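Local structure of immunomodulatory active chitinase (Trichuris suis, 6G9E) at residues Y372-G377 / K387-S392. The protein is an immunomodulatory protein that probably hydrolyses chitin as a class II chitinase of glycosyl hydrolase family 18. Sequence-based numbering, arbitrary orientation.
Sequences YDDFLG and KYPLIS
D373 plants its carboxylate on the backbone of L390 and I391, making this a buried loop-to-loop contact within the connection that leads from strand 364-368 of the TIM barrel to helix 392-398. The acid reaches two successive amides because its chi1 of -152° swings CG away from its own backbone N. L390 N lies 3.2 Å from D373 OD1, on the syn lone pair, with a weak second bond to OD2. I391 N makes the straighter bond to D373 OD2, 2.9 Å at 163°, coming from above the carboxylate plane. D373 OD1 also takes a weak bond from the next amide, D374 N, and the CG1 branch of I391 and the CB and CG of L390 pack around the two oxygens.

One step along, D374 O accepts from Y388 N at 3.3 Å and from G377 N at 2.7 Å, the two donors arriving on opposite faces of its plane; the bond from G377 N closes the type I turn from D374 to G377. D374 CB rests on P389 CD, while its carboxylate turns to the amides of F379 and C380, the second of these residues in the C315-C380 disulfide. F375 lays its CA over one face of the Y388 ring, toward the rim and 4.1 Å from the centroid, in a CH-pi contact, and its CB meets Y388 CE2. The Y388 hydroxyl is hydrogen-bonded to H56 O and Y52 OH, tying the ring to the loop that carries them. D373's buried carboxylate, gripped by the amides of L390 and I391, would have its negative charge eased by those N-H dipoles, probably favouring the ionised form.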
ATOM      1  N   TYR A 372      -7.480  -4.125   7.147  1.00 28.29           N
ATOM      2  CA  TYR A 372      -7.953  -2.887   7.744  1.00 31.00           C
ATOM      3  C   TYR A 372      -9.427  -2.601   7.440  1.00 40.57           C
ATOM      4  O   TYR A 372     -10.129  -2.051   8.292  1.00 44.90           O
ATOM      5  CB  TYR A 372      -7.081  -1.733   7.255  1.00 29.21           C
ATOM      6  CG  TYR A 372      -5.650  -1.758   7.761  1.00 34.08           C
ATOM      7  CD1 TYR A 372      -5.316  -2.411   8.942  1.00 28.55           C
ATOM      8  CD2 TYR A 372      -4.637  -1.105   7.067  1.00 35.92           C
ATOM      9  CE1 TYR A 372      -4.021  -2.423   9.409  1.00 24.02           C
ATOM     10  CE2 TYR A 372      -3.347  -1.100   7.535  1.00 35.42           C
ATOM     11  CZ  TYR A 372      -3.043  -1.762   8.705  1.00 31.97           C
ATOM     12  OH  TYR A 372      -1.746  -1.759   9.165  1.00 41.30           O
ATOM     13  N   ASP A 373      -9.914  -2.968   6.252  1.00 35.01           N
ATOM     14  CA  ASP A 373     -11.323  -2.833   5.917  1.00 31.13           C
ATOM     15  C   ASP A 373     -12.191  -3.607   6.907  1.00 27.87           C
ATOM     16  O   ASP A 373     -11.698  -4.326   7.781  1.00 28.97           O
ATOM     17  CB  ASP A 373     -11.588  -3.338   4.496  1.00 28.71           C
ATOM     18  CG  ASP A 373     -12.784  -2.648   3.831  1.00 37.69           C
ATOM     19  OD1 ASP A 373     -13.402  -1.731   4.423  1.00 38.26           O
ATOM     20  OD2 ASP A 373     -13.095  -3.018   2.687  1.00 41.00           O
ATOM     21  N   ASP A 374     -13.511  -3.450   6.762  1.00 26.72           N
ATOM     22  CA  ASP A 374     -14.473  -4.183   7.589  1.00 32.80           C
ATOM     23  C   ASP A 374     -14.737  -5.545   6.951  1.00 39.17           C
ATOM     24  O   ASP A 374     -15.838  -5.850   6.469  1.00 36.32           O
ATOM     25  CB  ASP A 374     -15.761  -3.388   7.752  1.00 37.64           C
ATOM     26  CG  ASP A 374     -16.743  -4.057   8.711  1.00 39.49           C
ATOM     27  OD1 ASP A 374     -16.319  -5.009   9.402  1.00 36.14           O
ATOM     28  OD2 ASP A 374     -17.926  -3.635   8.769  1.00 37.94           O
ATOM     29  N   PHE A 375     -13.682  -6.373   6.959  1.00 32.03           N
ATOM     30  CA  PHE A 375     -13.683  -7.585   6.148  1.00 22.21           C
ATOM     31  C   PHE A 375     -14.715  -8.596   6.628  1.00 28.26           C
ATOM     32  O   PHE A 375     -15.256  -9.356   5.815  1.00 41.62           O
ATOM     33  CB  PHE A 375     -12.281  -8.212   6.105  1.00 24.31           C
ATOM     34  CG  PHE A 375     -11.700  -8.573   7.455  1.00 23.92           C
ATOM     35  CD1 PHE A 375     -11.907  -9.825   8.001  1.00 20.08           C
ATOM     36  CD2 PHE A 375     -10.887  -7.677   8.145  1.00 20.54           C
ATOM     37  CE1 PHE A 375     -11.359 -10.162   9.223  1.00 19.91           C
ATOM     38  CE2 PHE A 375     -10.323  -8.027   9.357  1.00 20.37           C
ATOM     39  CZ  PHE A 375     -10.564  -9.277   9.893  1.00 20.06           C
ATOM     40  N   LEU A 376     -14.997  -8.629   7.929  1.00 29.96           N
ATOM     41  CA  LEU A 376     -16.123  -9.409   8.434  1.00 29.69           C
ATOM     42  C   LEU A 376     -17.471  -8.812   8.047  1.00 37.17           C
ATOM     43  O   LEU A 376     -18.469  -9.540   8.028  1.00 35.54           O
ATOM     44  CB  LEU A 376     -16.060  -9.496   9.955  1.00 32.03           C
ATOM     45  CG  LEU A 376     -14.757 -10.027  10.518  1.00 34.55           C
ATOM     46  CD1 LEU A 376     -14.806  -9.936  12.002  1.00 20.54           C
ATOM     47  CD2 LEU A 376     -14.545 -11.471  10.062  1.00 34.94           C
ATOM     48  N   GLY A 377     -17.525  -7.508   7.762  1.00 39.13           N
ATOM     49  CA  GLY A 377     -18.787  -6.822   7.580  1.00 39.88           C
ATOM     50  C   GLY A 377     -19.632  -6.733   8.831  1.00 42.50           C
ATOM     51  O   GLY A 377     -20.847  -6.613   8.733  1.00 43.33           O
ATOM     52  N   LYS A 387     -19.708  -6.846   3.539  1.00 33.09           N
ATOM     53  CA  LYS A 387     -18.282  -7.105   3.711  1.00 33.53           C
ATOM     54  C   LYS A 387     -17.459  -6.259   2.744  1.00 36.91           C
ATOM     55  O   LYS A 387     -17.829  -6.072   1.582  1.00 46.93           O
ATOM     56  CB  LYS A 387     -17.959  -8.586   3.472  1.00 32.21           C
ATOM     57  CG  LYS A 387     -18.439  -9.537   4.548  1.00 26.70           C
ATOM     58  CD  LYS A 387     -18.162 -10.970   4.166  1.00 24.17           C
ATOM     59  CE  LYS A 387     -18.936 -11.935   5.057  1.00 37.16           C
ATOM     60  NZ  LYS A 387     -19.401 -13.127   4.297  1.00 50.83           N
ATOM     61  N   TYR A 388     -16.320  -5.794   3.217  1.00 35.94           N
ATOM     62  CA  TYR A 388     -15.397  -4.962   2.450  1.00 38.37           C
ATOM     63  C   TYR A 388     -16.079  -3.692   1.961  1.00 43.56           C
ATOM     64  O   TYR A 388     -16.032  -3.390   0.759  1.00 51.71           O
ATOM     65  CB  TYR A 388     -14.798  -5.734   1.266  1.00 31.14           C
ATOM     66  CG  TYR A 388     -13.892  -6.861   1.704  1.00 34.27           C
ATOM     67  CD1 TYR A 388     -14.238  -8.182   1.467  1.00 38.36           C
ATOM     68  CD2 TYR A 388     -12.701  -6.606   2.379  1.00 26.56           C
ATOM     69  CE1 TYR A 388     -13.422  -9.220   1.879  1.00 34.00           C
ATOM     70  CE2 TYR A 388     -11.879  -7.631   2.792  1.00 24.73           C
ATOM     71  CZ  TYR A 388     -12.243  -8.942   2.538  1.00 30.99           C
ATOM     72  OH  TYR A 388     -11.432  -9.986   2.925  1.00 27.16           O
ATOM     73  N   PRO A 389     -16.688  -2.910   2.859  1.00 35.52           N
ATOM     74  CA  PRO A 389     -17.333  -1.665   2.414  1.00 35.19           C
ATOM     75  C   PRO A 389     -16.427  -0.805   1.544  1.00 35.66           C
ATOM     76  O   PRO A 389     -16.874  -0.233   0.541  1.00 47.34           O
ATOM     77  CB  PRO A 389     -17.679  -0.969   3.739  1.00 39.66           C
ATOM     78  CG  PRO A 389     -17.630  -2.051   4.789  1.00 37.75           C
ATOM     79  CD  PRO A 389     -16.570  -2.976   4.327  1.00 35.47           C
ATOM     80  N   LEU A 390     -15.145  -0.734   1.889  1.00 34.99           N
ATOM     81  CA  LEU A 390     -14.212   0.165   1.231  1.00 40.16           C
ATOM     82  C   LEU A 390     -13.624  -0.454  -0.031  1.00 42.83           C
ATOM     83  O   LEU A 390     -13.617   0.178  -1.093  1.00 38.11           O
ATOM     84  CB  LEU A 390     -13.093   0.554   2.211  1.00 37.63           C
ATOM     85  CG  LEU A 390     -13.440   1.295   3.516  1.00 33.70           C
ATOM     86  CD1 LEU A 390     -12.186   1.860   4.183  1.00 25.42           C
ATOM     87  CD2 LEU A 390     -14.428   2.409   3.252  1.00 24.96           C
ATOM     88  N   ILE A 391     -13.135  -1.693   0.074  1.00 40.97           N
ATOM     89  CA  ILE A 391     -12.373  -2.297  -1.011  1.00 38.67           C
ATOM     90  C   ILE A 391     -13.294  -2.688  -2.152  1.00 37.91           C
ATOM     91  O   ILE A 391     -12.886  -2.661  -3.325  1.00 30.92           O
ATOM     92  CB  ILE A 391     -11.566  -3.498  -0.478  1.00 42.08           C
ATOM     93  CG1 ILE A 391     -10.656  -3.040   0.664  1.00 40.68           C
ATOM     94  CG2 ILE A 391     -10.734  -4.167  -1.596  1.00 34.22           C
ATOM     95  CD1 ILE A 391      -9.841  -4.152   1.232  1.00 41.83           C
ATOM     96  N   SER A 392     -14.550  -3.032  -1.841  1.00 37.43           N
ATOM     97  CA  SER A 392     -15.515  -3.348  -2.889  1.00 34.42           C
ATOM     98  C   SER A 392     -15.646  -2.227  -3.903  1.00 31.43           C
ATOM     99  O   SER A 392     -16.023  -2.490  -5.046  1.00 36.79           O
ATOM    100  CB  SER A 392     -16.886  -3.640  -2.294  1.00 39.59           C
ATOM    101  OG  SER A 392     -16.873  -4.833  -1.535  1.00 44.75           O
TER